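Local coordinates for NAD-dependent deacetylase 2 (Archaeoglobus fulgidus, PDB 1YC2), which removes acetyl groups from lysines of proteins such as the archaeal chromatin protein Alba, consuming NAD and releasing nicotinamide and 2''-O-acetyl-ADP-ribose, at residues Q100-L105 with G119-L124; C126-E131 with S155-P160; A96-N101 with R113-H118. All blocks are in the same frame, centred on the assembly; numbering follows the deposited sequence.

Contact 1. Residues Q100-L105 with G119-L124; sequences QNIDML and GSMDKL. With NCA (nicotinamide), chain K; NAD (nicotinamide-adenine-dinucleotide), chain J; SO4 (sulfate ion), chain H.
Met104 reaches Met121 and Asp122 by running out straight past CG and then folding at its last torsion (chi3 -77°), which turns the methyl onto the peptide link between Met121 and Asp122, CE lying 3.6 Å from Met121 C. Just before that bend, SD rests 3.4 Å from Asp122 CB, and the Met104 and Asp122 side chains cross at about a right angle. In Ile102 the long branch stands between backbone N and carbonyl carbon (chi1 62°). This sends CD1 alongside Met121, 4.0 Å from its CG with both side chains pointing the same way, while the short branch CG2 packs on the carbonyl oxygen of Gly119. Between the backbones there is one direct hydrogen bond, Met121 N to Ile102 O at 3.3 Å, with the donor in the carbonyl plane and 159° at the hydrogen. The carbonyls of Asn101 and Gly119 are both acceptors and are bridged by a water that donates to Asn101 O at 2.9 Å and to Gly119 O at 2.8 Å. The 100-105 segment is the Gln-Asn-Ile-Asp loop that follows a strand of the sirtuin Rossmann domain and binds NAD. Here it grips free nicotinamide: Ile102 N donates to the amide oxygen O7 at 2.8 Å, and the amide nitrogen N7 donates to Asp103 OD1 at 3.0 Å. That carboxylate is steadied twice more, by Ser27 at OD1 and by Leu105 N, which meets OD2 from above the carboxylate plane in an Asx turn. Asn101, whose ND2 is tied to Gly23 O, lays CB and CG against the same amide. Across from Met104, Ser120 OG donates to Asp122 OD1, from above the carboxylate plane, across the corner the chain turns at Met121 and Asp122.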
loop_
_atom_site.group_PDB
_atom_site.type_symbol
_atom_site.label_atom_id
_atom_site.label_comp_id
_atom_site.label_asym_id
_atom_site.label_seq_id
_atom_site.Cartn_x
_atom_site.Cartn_y
_atom_site.Cartn_z
ATOM N N GLN A 100 2.235 1.075 -1.083
ATOM C CA GLN A 100 1.968 2.472 -1.395
ATOM C C GLN A 100 0.671 2.875 -0.713
ATOM O O GLN A 100 0.298 4.047 -0.724
ATOM C CB GLN A 100 1.831 2.687 -2.905
ATOM C CG GLN A 100 3.158 2.936 -3.587
ATOM C CD GLN A 100 3.019 3.384 -5.030
ATOM O OE1 GLN A 100 4.015 3.697 -5.689
ATOM N NE2 GLN A 100 1.788 3.416 -5.530
ATOM N N ASN A 101 -0.017 1.902 -0.127
ATOM C CA ASN A 101 -1.278 2.165 0.554
ATOM C C ASN A 101 -1.045 2.821 1.913
ATOM O O ASN A 101 0.001 2.647 2.524
ATOM C CB ASN A 101 -2.055 0.861 0.749
ATOM C CG ASN A 101 -2.313 0.142 -0.554
ATOM O OD1 ASN A 101 -2.348 0.762 -1.616
ATOM N ND2 ASN A 101 -2.515 -1.171 -0.482
ATOM N N ILE A 102 -2.030 3.568 2.385
ATOM C CA ILE A 102 -1.934 4.244 3.672
ATOM C C ILE A 102 -2.953 3.650 4.639
ATOM O O ILE A 102 -3.174 4.195 5.716
ATOM C CB ILE A 102 -2.271 5.736 3.531
ATOM C CG1 ILE A 102 -3.717 5.875 3.042
ATOM C CG2 ILE A 102 -1.295 6.406 2.585
ATOM C CD1 ILE A 102 -4.196 7.286 2.864
ATOM N N ASP A 103 -3.569 2.536 4.255
ATOM C CA ASP A 103 -4.601 1.914 5.076
ATOM C C ASP A 103 -4.150 1.018 6.225
ATOM O O ASP A 103 -4.958 0.657 7.066
ATOM C CB ASP A 103 -5.579 1.146 4.175
ATOM C CG ASP A 103 -4.907 0.043 3.377
ATOM O OD1 ASP A 103 -5.462 -0.324 2.318
ATOM O OD2 ASP A 103 -3.840 -0.464 3.803
ATOM N N MET A 104 -2.874 0.654 6.258
ATOM C CA MET A 104 -2.344 -0.191 7.327
ATOM C C MET A 104 -2.955 -1.583 7.453
ATOM O O MET A 104 -2.860 -2.206 8.510
ATOM C CB MET A 104 -2.481 0.522 8.666
ATOM C CG MET A 104 -1.619 1.755 8.783
ATOM S SD MET A 104 -2.074 2.670 10.249
ATOM C CE MET A 104 -3.645 3.472 9.656
ATOM N N LEU A 105 -3.572 -2.069 6.383
ATOM C CA LEU A 105 -4.187 -3.384 6.404
ATOM C C LEU A 105 -3.158 -4.502 6.474
ATOM O O LEU A 105 -3.481 -5.613 6.874
ATOM C CB LEU A 105 -5.090 -3.569 5.182
ATOM C CG LEU A 105 -6.279 -2.607 5.156
ATOM C CD1 LEU A 105 -7.196 -2.946 3.993
ATOM C CD2 LEU A 105 -7.043 -2.706 6.482
ATOM N N GLY A 119 3.492 6.912 3.529
ATOM C CA GLY A 119 3.090 7.167 4.902
ATOM C C GLY A 119 1.835 6.394 5.272
ATOM O O GLY A 119 1.515 5.386 4.642
ATOM N N SER A 120 1.119 6.853 6.292
ATOM C CA SER A 120 -0.109 6.182 6.700
ATOM C C SER A 120 -1.021 7.046 7.566
ATOM O O SER A 120 -0.633 8.109 8.039
ATOM C CB SER A 120 0.217 4.887 7.443
ATOM O OG SER A 120 0.800 5.158 8.701
ATOM N N MET A 121 -2.245 6.568 7.758
ATOM C CA MET A 121 -3.248 7.257 8.561
ATOM C C MET A 121 -3.117 6.970 10.064
ATOM O O MET A 121 -3.913 7.450 10.859
ATOM C CB MET A 121 -4.646 6.849 8.088
ATOM C CG MET A 121 -5.035 7.402 6.733
ATOM S SD MET A 121 -4.976 9.214 6.700
ATOM C CE MET A 121 -6.448 9.631 7.673
ATOM N N ASP A 122 -2.111 6.193 10.449
ATOM C CA ASP A 122 -1.899 5.843 11.852
ATOM C C ASP A 122 -1.937 7.027 12.814
ATOM O O ASP A 122 -2.656 6.994 13.814
ATOM C CB ASP A 122 -0.558 5.104 12.022
ATOM C CG ASP A 122 0.660 6.013 11.815
ATOM O OD1 ASP A 122 0.697 6.770 10.818
ATOM O OD2 ASP A 122 1.592 5.960 12.646
ATOM N N LYS A 123 -1.171 8.076 12.519
ATOM C CA LYS A 123 -1.121 9.233 13.406
ATOM C C LYS A 123 -1.236 10.593 12.743
ATOM O O LYS A 123 -0.968 10.753 11.557
ATOM C CB LYS A 123 0.164 9.181 14.240
ATOM C CG LYS A 123 0.280 7.919 15.082
ATOM C CD LYS A 123 1.508 7.943 15.967
ATOM C CE LYS A 123 1.568 6.696 16.832
ATOM N NZ LYS A 123 2.759 6.707 17.721
ATOM N N LEU A 124 -1.641 11.576 13.540
ATOM C CA LEU A 124 -1.806 12.945 13.079
ATOM C C LEU A 124 -1.062 13.877 14.026
ATOM O O LEU A 124 -0.880 13.558 15.204
ATOM C CB LEU A 124 -3.290 13.325 13.049
ATOM C CG LEU A 124 -4.227 12.436 12.219
ATOM C CD1 LEU A 124 -4.521 11.165 12.987
ATOM C CD2 LEU A 124 -5.522 13.169 11.928
HETATM N N1 NCA K . -6.638 4.635 -3.057
HETATM C C2 NCA K . -6.254 3.553 -2.133
HETATM C C3 NCA K . -5.506 3.824 -0.925
HETATM C C4 NCA K . -5.178 5.259 -0.726
HETATM C C5 NCA K . -5.546 6.320 -1.618
HETATM C C6 NCA K . -6.284 5.994 -2.788
HETATM C C7 NCA K . -5.070 2.725 0.103
HETATM O O7 NCA K . -4.432 3.067 1.106
HETATM N N7 NCA K . -5.379 1.471 -0.098
HETATM P PA NAD J . -3.393 2.125 -9.133
HETATM O O1A NAD J . -2.650 2.880 -10.167
HETATM O O2A NAD J . -4.824 2.471 -8.876
HETATM O O5B NAD J . -3.222 0.584 -9.507
HETATM C C5B NAD J . -3.959 -0.496 -8.838
HETATM C C4B NAD J . -3.902 -1.725 -9.739
HETATM O O4B NAD J . -4.656 -2.782 -9.031
HETATM C C3B NAD J . -4.611 -1.600 -11.137
HETATM O O3B NAD J . -3.636 -1.845 -12.195
HETATM C C2B NAD J . -5.756 -2.604 -11.141
HETATM O O2B NAD J . -6.076 -3.218 -12.343
HETATM C C1B NAD J . -5.335 -3.562 -10.004
HETATM N N9A NAD J . -6.472 -4.149 -9.296
HETATM C C8A NAD J . -7.779 -3.732 -9.070
HETATM N N7A NAD J . -8.487 -4.586 -8.351
HETATM C C5A NAD J . -7.690 -5.625 -8.052
HETATM C C6A NAD J . -7.887 -6.880 -7.280
HETATM N N6A NAD J . -9.029 -7.193 -6.698
HETATM N N1A NAD J . -6.774 -7.705 -7.214
HETATM C C2A NAD J . -5.579 -7.449 -7.781
HETATM N N3A NAD J . -5.338 -6.277 -8.518
HETATM C C4A NAD J . -6.421 -5.390 -8.630
HETATM O O3 NAD J . -2.643 2.247 -7.751
HETATM P PN NAD J . -1.093 2.034 -7.339
HETATM O O1N NAD J . -0.483 1.054 -8.250
HETATM O O2N NAD J . -1.103 1.774 -5.870
HETATM O O5D NAD J . -0.505 3.493 -7.718
HETATM C C5D NAD J . -0.950 4.651 -6.955
HETATM C C4D NAD J . -0.179 5.868 -7.303
HETATM O O4D NAD J . 0.029 5.943 -8.777
HETATM C C3D NAD J . -0.903 7.197 -6.926
HETATM O O3D NAD J . 0.032 8.148 -6.374
HETATM C C2D NAD J . -1.507 7.687 -8.263
HETATM O O2D NAD J . -1.757 9.067 -8.280
HETATM C C1D NAD J . -0.440 7.204 -9.318
HETATM N N1N NAD J . -0.990 6.953 -10.702
HETATM C C2N NAD J . -0.925 8.060 -11.641
HETATM C C3N NAD J . -1.366 7.950 -12.900
HETATM C C7N NAD J . -1.306 9.120 -13.876
HETATM O O7N NAD J . -1.403 8.876 -15.107
HETATM N N7N NAD J . -1.165 10.375 -13.403
HETATM C C4N NAD J . -1.955 6.637 -13.382
HETATM C C5N NAD J . -2.030 5.488 -12.421
HETATM C C6N NAD J . -1.544 5.675 -11.097
HETATM S S SO4 H . 5.654 9.337 17.503
HETATM O O1 SO4 H . 6.932 9.312 18.242
HETATM O O2 SO4 H . 4.612 8.639 18.284
HETATM O O3 SO4 H . 5.247 10.738 17.292
HETATM O O4 SO4 H . 5.828 8.665 16.201
HETATM O O HOH W 1 2.304 4.293 2.177
#

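Contact 2. Residues C126-E131 with S155-P160; sequences CLDCHE and SYYVKP. With ZN (zinc ion), chain F.
Ser155 OG lies in the plane of the Tyr157 ring, at its edge, and from there meets Asp128 OD2 across the contact. The bond is modelled as very short, so its exact length is doubtful. OD2 is also 3.9 Å from Tyr157 CD1, while the carbonyl oxygen of Asp128 stands over one face of the His130 ring, toward its rim. With OG anti to the backbone nitrogen (chi1 172°), Ser155 can serve two partners at once: it donates to Asp128 and accepts from Tyr157 N at 3.0 Å, closing an ST turn. Replacing Ser155 by alanine would probably leave the Asp128 carboxylate without this donor and the turn without its acceptor, setting Asp128 free to swing.

Beside this pair, Cys126 SG and Cys129 SG each bind zinc at 2.4 Å, and Cys150 and Cys153 complete the four-cysteine site of the sirtuin zinc-binding module. The Cys126 sulfur also accepts a nearly straight bond (177°) from Cys129 N at 3.5 Å, as expected inside a CxxC turn, and Ser155 CB packs 3.8 Å from it. Cys126 and Val158 form an antiparallel, non-hydrogen-bonded pair with CA atoms 4.2 Å apart. Next to it Leu127 N donates to Tyr157 O, whose place is less sure because Leu127 CD2 is modelled too close to it.

This pairing ties the end of strand 123-126, the middle of a three-stranded antiparallel sheet, to strand 158-162. Helix 53-58 meets Leu127 and Lys159 through Phe56, and helix 60-70 touches Tyr157 through Pro60 and Pro160 through Phe63 and Trp64.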
loop_
_atom_site.group_PDB
_atom_site.type_symbol
_atom_site.label_atom_id
_atom_site.label_comp_id
_atom_site.label_asym_id
_atom_site.label_seq_id
_atom_site.Cartn_x
_atom_site.Cartn_y
_atom_site.Cartn_z
ATOM N N CYS A 126 -0.633 18.094 15.302
ATOM C CA CYS A 126 -1.137 19.453 15.262
ATOM C C CYS A 126 0.083 20.274 14.858
ATOM O O CYS A 126 1.132 20.149 15.486
ATOM C CB CYS A 126 -1.616 19.902 16.642
ATOM S SG CYS A 126 -1.993 21.671 16.693
ATOM N N LEU A 127 -0.041 21.099 13.818
ATOM C CA LEU A 127 1.091 21.903 13.364
ATOM C C LEU A 127 1.392 23.096 14.257
ATOM O O LEU A 127 2.464 23.681 14.146
ATOM C CB LEU A 127 0.877 22.415 11.932
ATOM C CG LEU A 127 0.956 21.439 10.751
ATOM C CD1 LEU A 127 2.086 20.443 10.979
ATOM C CD2 LEU A 127 -0.344 20.702 10.612
ATOM N N ASP A 128 0.461 23.468 15.132
ATOM C CA ASP A 128 0.686 24.618 16.006
ATOM C C ASP A 128 1.315 24.283 17.353
ATOM O O ASP A 128 2.309 24.905 17.741
ATOM C CB ASP A 128 -0.619 25.396 16.243
ATOM C CG ASP A 128 -1.126 26.092 14.991
ATOM O OD1 ASP A 128 -0.318 26.725 14.279
ATOM O OD2 ASP A 128 -2.338 26.019 14.714
ATOM N N CYS A 129 0.760 23.306 18.065
ATOM C CA CYS A 129 1.297 22.952 19.378
ATOM C C CYS A 129 2.109 21.651 19.422
ATOM O O CYS A 129 2.761 21.359 20.423
ATOM C CB CYS A 129 0.164 22.886 20.408
ATOM S SG CYS A 129 -0.679 21.309 20.484
ATOM N N HIS A 130 2.051 20.871 18.346
ATOM C CA HIS A 130 2.798 19.616 18.241
ATOM C C HIS A 130 2.226 18.424 18.974
ATOM O O HIS A 130 2.936 17.457 19.248
ATOM C CB HIS A 130 4.249 19.830 18.673
ATOM C CG HIS A 130 4.905 20.952 17.945
ATOM N ND1 HIS A 130 4.978 20.992 16.569
ATOM C CD2 HIS A 130 5.423 22.120 18.385
ATOM C CE1 HIS A 130 5.510 22.140 16.194
ATOM N NE2 HIS A 130 5.787 22.842 17.278
ATOM N N GLU A 131 0.944 18.484 19.295
ATOM C CA GLU A 131 0.310 17.356 19.958
ATOM C C GLU A 131 0.172 16.282 18.881
ATOM O O GLU A 131 -0.010 16.596 17.703
ATOM C CB GLU A 131 -1.076 17.751 20.465
ATOM C CG GLU A 131 -1.704 16.750 21.412
ATOM C CD GLU A 131 -0.882 16.570 22.671
ATOM O OE1 GLU A 131 -0.261 17.563 23.112
ATOM O OE2 GLU A 131 -0.866 15.449 23.225
ATOM N N SER A 155 -6.415 24.175 17.526
ATOM C CA SER A 155 -6.047 24.462 16.136
ATOM C C SER A 155 -6.744 23.523 15.149
ATOM O O SER A 155 -7.125 22.408 15.501
ATOM C CB SER A 155 -4.532 24.339 15.959
ATOM O OG SER A 155 -4.155 24.420 14.590
ATOM N N TYR A 156 -6.919 23.978 13.913
ATOM C CA TYR A 156 -7.533 23.147 12.886
ATOM C C TYR A 156 -6.477 22.544 11.963
ATOM O O TYR A 156 -6.803 21.869 10.986
ATOM C CB TYR A 156 -8.519 23.953 12.042
ATOM C CG TYR A 156 -9.823 24.256 12.734
ATOM C CD1 TYR A 156 -9.889 25.204 13.750
ATOM C CD2 TYR A 156 -10.991 23.583 12.380
ATOM C CE1 TYR A 156 -11.086 25.476 14.396
ATOM C CE2 TYR A 156 -12.198 23.850 13.021
ATOM C CZ TYR A 156 -12.240 24.800 14.027
ATOM O OH TYR A 156 -13.435 25.094 14.653
ATOM N N TYR A 157 -5.207 22.788 12.265
ATOM C CA TYR A 157 -4.137 22.246 11.437
ATOM C C TYR A 157 -3.618 20.930 12.003
ATOM O O TYR A 157 -2.495 20.848 12.497
ATOM C CB TYR A 157 -3.000 23.262 11.304
ATOM C CG TYR A 157 -3.424 24.577 10.670
ATOM C CD1 TYR A 157 -4.216 25.489 11.368
ATOM C CD2 TYR A 157 -3.044 24.900 9.362
ATOM C CE1 TYR A 157 -4.622 26.694 10.780
ATOM C CE2 TYR A 157 -3.445 26.107 8.764
ATOM C CZ TYR A 157 -4.236 26.995 9.479
ATOM O OH TYR A 157 -4.659 28.169 8.892
ATOM N N VAL A 158 -4.458 19.903 11.951
ATOM C CA VAL A 158 -4.076 18.592 12.445
ATOM C C VAL A 158 -3.810 17.787 11.188
ATOM O O VAL A 158 -4.736 17.311 10.525
ATOM C CB VAL A 158 -5.207 17.947 13.279
ATOM C CG1 VAL A 158 -4.717 16.637 13.896
ATOM C CG2 VAL A 158 -5.646 18.909 14.382
ATOM N N LYS A 159 -2.530 17.660 10.857
ATOM C CA LYS A 159 -2.113 16.970 9.648
ATOM C C LYS A 159 -1.788 15.490 9.822
ATOM O O LYS A 159 -0.996 15.104 10.674
ATOM C CB LYS A 159 -0.898 17.695 9.042
ATOM C CG LYS A 159 -0.446 17.150 7.690
ATOM C CD LYS A 159 0.961 17.616 7.347
ATOM C CE LYS A 159 1.442 17.009 6.036
ATOM N NZ LYS A 159 1.486 15.515 6.066
ATOM N N PRO A 160 -2.410 14.638 9.004
ATOM C CA PRO A 160 -2.141 13.203 9.102
ATOM C C PRO A 160 -0.758 12.936 8.496
ATOM O O PRO A 160 -0.282 13.716 7.663
ATOM C CB PRO A 160 -3.276 12.592 8.288
ATOM C CG PRO A 160 -3.512 13.644 7.217
ATOM C CD PRO A 160 -3.445 14.929 7.995
HETATM ZN ZN ZN F . -2.459 21.964 19.074
#

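Contact 3. Residues A96-N101 with R113-H118. With NCA (nicotinamide), chain K; NAD (nicotinamide-adenine-dinucleotide), chain J.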
loop_
_atom_site.group_PDB
_atom_site.type_symbol
_atom_site.label_atom_id
_atom_site.label_comp_id
_atom_site.label_asym_id
_atom_site.label_seq_id
_atom_site.Cartn_x
_atom_site.Cartn_y
_atom_site.Cartn_z
ATOM N N ALA A 96 9.721 -8.968 3.766
ATOM C CA ALA A 96 9.299 -7.580 3.802
ATOM C C ALA A 96 8.147 -7.296 2.864
ATOM O O ALA A 96 7.974 -7.962 1.849
ATOM C CB ALA A 96 10.472 -6.674 3.454
ATOM N N VAL A 97 7.355 -6.298 3.234
ATOM C CA VAL A 97 6.238 -5.847 2.434
ATOM C C VAL A 97 6.469 -4.370 2.166
ATOM O O VAL A 97 6.720 -3.599 3.083
ATOM C CB VAL A 97 4.894 -5.961 3.167
ATOM C CG1 VAL A 97 3.799 -5.335 2.313
ATOM C CG2 VAL A 97 4.574 -7.411 3.460
ATOM N N ILE A 98 6.421 -3.987 0.901
ATOM C CA ILE A 98 6.570 -2.592 0.525
ATOM C C ILE A 98 5.205 -2.221 -0.036
ATOM O O ILE A 98 4.701 -2.884 -0.945
ATOM C CB ILE A 98 7.634 -2.406 -0.576
ATOM C CG1 ILE A 98 8.958 -3.025 -0.131
ATOM C CG2 ILE A 98 7.816 -0.931 -0.865
ATOM C CD1 ILE A 98 10.031 -2.980 -1.202
ATOM N N THR A 99 4.592 -1.180 0.506
ATOM C CA THR A 99 3.281 -0.794 0.011
ATOM C C THR A 99 3.186 0.697 -0.232
ATOM O O THR A 99 3.959 1.472 0.327
ATOM C CB THR A 99 2.156 -1.191 1.008
ATOM O OG1 THR A 99 0.879 -0.987 0.394
ATOM C CG2 THR A 99 2.228 -0.330 2.276
ATOM N N GLN A 100 2.235 1.075 -1.083
ATOM C CA GLN A 100 1.968 2.472 -1.395
ATOM C C GLN A 100 0.671 2.875 -0.713
ATOM O O GLN A 100 0.298 4.047 -0.724
ATOM C CB GLN A 100 1.831 2.687 -2.905
ATOM C CG GLN A 100 3.158 2.936 -3.587
ATOM C CD GLN A 100 3.019 3.384 -5.030
ATOM O OE1 GLN A 100 4.015 3.697 -5.689
ATOM N NE2 GLN A 100 1.788 3.416 -5.530
ATOM N N ASN A 101 -0.017 1.902 -0.127
ATOM C CA ASN A 101 -1.278 2.165 0.554
ATOM C C ASN A 101 -1.045 2.821 1.913
ATOM O O ASN A 101 0.001 2.647 2.524
ATOM C CB ASN A 101 -2.055 0.861 0.749
ATOM C CG ASN A 101 -2.313 0.142 -0.554
ATOM O OD1 ASN A 101 -2.348 0.762 -1.616
ATOM N ND2 ASN A 101 -2.515 -1.171 -0.482
ATOM N N ARG A 113 6.903 -6.465 8.973
ATOM C CA ARG A 113 7.779 -5.504 8.319
ATOM C C ARG A 113 7.075 -4.880 7.131
ATOM O O ARG A 113 6.939 -5.493 6.073
ATOM C CB ARG A 113 9.076 -6.178 7.875
ATOM C CG ARG A 113 10.051 -5.245 7.166
ATOM C CD ARG A 113 11.426 -5.865 7.112
ATOM N NE ARG A 113 12.388 -5.054 6.372
ATOM C CZ ARG A 113 12.817 -3.858 6.752
ATOM N NH1 ARG A 113 13.701 -3.205 6.005
ATOM N NH2 ARG A 113 12.363 -3.313 7.870
ATOM N N VAL A 114 6.630 -3.646 7.318
ATOM C CA VAL A 114 5.914 -2.942 6.276
ATOM C C VAL A 114 6.538 -1.587 6.021
ATOM O O VAL A 114 6.562 -0.727 6.895
ATOM C CB VAL A 114 4.437 -2.760 6.670
ATOM C CG1 VAL A 114 3.669 -2.075 5.556
ATOM C CG2 VAL A 114 3.825 -4.121 6.985
ATOM N N LEU A 115 7.046 -1.413 4.807
ATOM C CA LEU A 115 7.675 -0.176 4.389
ATOM C C LEU A 115 6.592 0.642 3.686
ATOM O O LEU A 115 6.144 0.282 2.608
ATOM C CB LEU A 115 8.850 -0.504 3.457
ATOM C CG LEU A 115 9.933 -1.402 4.110
ATOM C CD1 LEU A 115 11.098 -1.656 3.149
ATOM C CD2 LEU A 115 10.459 -0.722 5.381
ATOM N N GLU A 116 6.159 1.732 4.310
ATOM C CA GLU A 116 5.095 2.552 3.740
ATOM C C GLU A 116 5.596 3.761 2.961
ATOM O O GLU A 116 5.856 4.815 3.533
ATOM C CB GLU A 116 4.140 2.984 4.857
ATOM C CG GLU A 116 3.454 1.802 5.562
ATOM C CD GLU A 116 2.619 2.226 6.773
ATOM O OE1 GLU A 116 1.430 1.836 6.858
ATOM O OE2 GLU A 116 3.157 2.949 7.642
ATOM N N LEU A 117 5.696 3.606 1.644
ATOM C CA LEU A 117 6.196 4.664 0.766
ATOM C C LEU A 117 5.427 5.991 0.775
ATOM O O LEU A 117 6.001 7.042 0.495
ATOM C CB LEU A 117 6.282 4.136 -0.665
ATOM C CG LEU A 117 7.093 2.844 -0.784
ATOM C CD1 LEU A 117 7.024 2.323 -2.201
ATOM C CD2 LEU A 117 8.530 3.101 -0.374
ATOM N N HIS A 118 4.138 5.954 1.084
ATOM C CA HIS A 118 3.358 7.185 1.115
ATOM C C HIS A 118 2.885 7.530 2.520
ATOM O O HIS A 118 1.992 8.348 2.683
ATOM C CB HIS A 118 2.143 7.088 0.181
ATOM C CG HIS A 118 2.493 7.010 -1.274
ATOM N ND1 HIS A 118 3.725 7.383 -1.768
ATOM C CD2 HIS A 118 1.760 6.630 -2.346
ATOM C CE1 HIS A 118 3.736 7.235 -3.082
ATOM N NE2 HIS A 118 2.556 6.779 -3.458
HETATM N N1 NCA K . -6.638 4.635 -3.057
HETATM C C2 NCA K . -6.254 3.553 -2.133
HETATM C C3 NCA K . -5.506 3.824 -0.925
HETATM C C4 NCA K . -5.178 5.259 -0.726
HETATM C C5 NCA K . -5.546 6.320 -1.618
HETATM C C6 NCA K . -6.284 5.994 -2.788
HETATM C C7 NCA K . -5.070 2.725 0.103
HETATM O O7 NCA K . -4.432 3.067 1.106
HETATM N N7 NCA K . -5.379 1.471 -0.098
HETATM P PA NAD J . -3.393 2.125 -9.133
HETATM O O1A NAD J . -2.650 2.880 -10.167
HETATM O O2A NAD J . -4.824 2.471 -8.876
HETATM O O5B NAD J . -3.222 0.584 -9.507
HETATM C C5B NAD J . -3.959 -0.496 -8.838
HETATM C C4B NAD J . -3.902 -1.725 -9.739
HETATM O O4B NAD J . -4.656 -2.782 -9.031
HETATM C C3B NAD J . -4.611 -1.600 -11.137
HETATM O O3B NAD J . -3.636 -1.845 -12.195
HETATM C C2B NAD J . -5.756 -2.604 -11.141
HETATM O O2B NAD J . -6.076 -3.218 -12.343
HETATM C C1B NAD J . -5.335 -3.562 -10.004
HETATM N N9A NAD J . -6.472 -4.149 -9.296
HETATM C C8A NAD J . -7.779 -3.732 -9.070
HETATM N N7A NAD J . -8.487 -4.586 -8.351
HETATM C C5A NAD J . -7.690 -5.625 -8.052
HETATM C C6A NAD J . -7.887 -6.880 -7.280
HETATM N N6A NAD J . -9.029 -7.193 -6.698
HETATM N N1A NAD J . -6.774 -7.705 -7.214
HETATM C C2A NAD J . -5.579 -7.449 -7.781
HETATM N N3A NAD J . -5.338 -6.277 -8.518
HETATM C C4A NAD J . -6.421 -5.390 -8.630
HETATM O O3 NAD J . -2.643 2.247 -7.751
HETATM P PN NAD J . -1.093 2.034 -7.339
HETATM O O1N NAD J . -0.483 1.054 -8.250
HETATM O O2N NAD J . -1.103 1.774 -5.870
HETATM O O5D NAD J . -0.505 3.493 -7.718
HETATM C C5D NAD J . -0.950 4.651 -6.955
HETATM C C4D NAD J . -0.179 5.868 -7.303
HETATM O O4D NAD J . 0.029 5.943 -8.777
HETATM C C3D NAD J . -0.903 7.197 -6.926
HETATM O O3D NAD J . 0.032 8.148 -6.374
HETATM C C2D NAD J . -1.507 7.687 -8.263
HETATM O O2D NAD J . -1.757 9.067 -8.280
HETATM C C1D NAD J . -0.440 7.204 -9.318
HETATM N N1N NAD J . -0.990 6.953 -10.702
HETATM C C2N NAD J . -0.925 8.060 -11.641
HETATM C C3N NAD J . -1.366 7.950 -12.900
HETATM C C7N NAD J . -1.306 9.120 -13.876
HETATM O O7N NAD J . -1.403 8.876 -15.107
HETATM N N7N NAD J . -1.165 10.375 -13.403
HETATM C C4N NAD J . -1.955 6.637 -13.382
HETATM C C5N NAD J . -2.030 5.488 -12.421
HETATM C C6N NAD J . -1.544 5.675 -11.097
HETATM O O HOH W 1 2.304 4.293 2.177
HETATM O O HOH W 2 -0.264 1.176 5.015
#
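Four backbone hydrogen bonds join Val97 and Thr99 to the neighbouring strand in parallel register. Val97 N donates to Arg113 O, and Val97 O accepts from Leu115 N at 2.8 Å. Thr99 repeats the pattern, its N donating to Leu115 O and its O accepting from Leu117 N at 3.1 Å. The alternation of donor and acceptor, with the strand axes only 19° apart, is the evidence for a regular parallel ladder.

Apolar contacts fall on two faces. On one, Ile98 sends its CG2 branch to Leu117 CD1 at 3.6 Å and CG1 to Leu115 CD1, and helix 171-183 packs on Ile98 and Leu115. On the other, the methyl CG2 of Thr99 meets Val114 CG1 at 4.0 Å, because its hydroxyl takes the position anti to the backbone nitrogen (chi1 -171°). Helix 105-108 packs there through His106, as the link of a beta-alpha-beta unit at the edge of the Rossmann-type sheet, where 114-116 is the outermost strand.

Polar contacts gather at the strand ends. Thr99 OG1 accepts from Asn101 N in an ST turn and is also bonded to Thr22. Two waters donate to Asn101 O; one of them accepts from His118 N at 2.7 Å and the other donates to Glu116 OE1, which is also held by Gln107.

A CH-pi contact joins the active-site side: Gln100 CG lies over one face of the His118 imidazole, 4.3 Å from its centroid, and the two side chains run side by side with amide and ring planes 27° apart. His118 is the predicted proton acceptor, and Gln100 NE2 makes weak bonds to NAD O2N and O5D.

How the contacts relate
From the N terminus, strand 94-99 of the Rossmann-type sheet runs into the NAD-binding loop, so contacts 3 and 1 start from one stretch and share Gln100 and Asn101. The chain passes through helix 105-108 and returns on strand 114-116, closing contact 3. It then continues directly into 119-124, closing contact 1. The loops overlap and cross, contact 3 opening and closing a few residues ahead of contact 1, and one water belongs to both. Contact 2 follows in series, closing the longer loop between 126-131 and 155-160. Leu124 packs on Val158 and Pro160, and Met121 on Pro160, so contacts 1 and 2 meet where the chain passes from the Rossmann domain into the zinc-binding module.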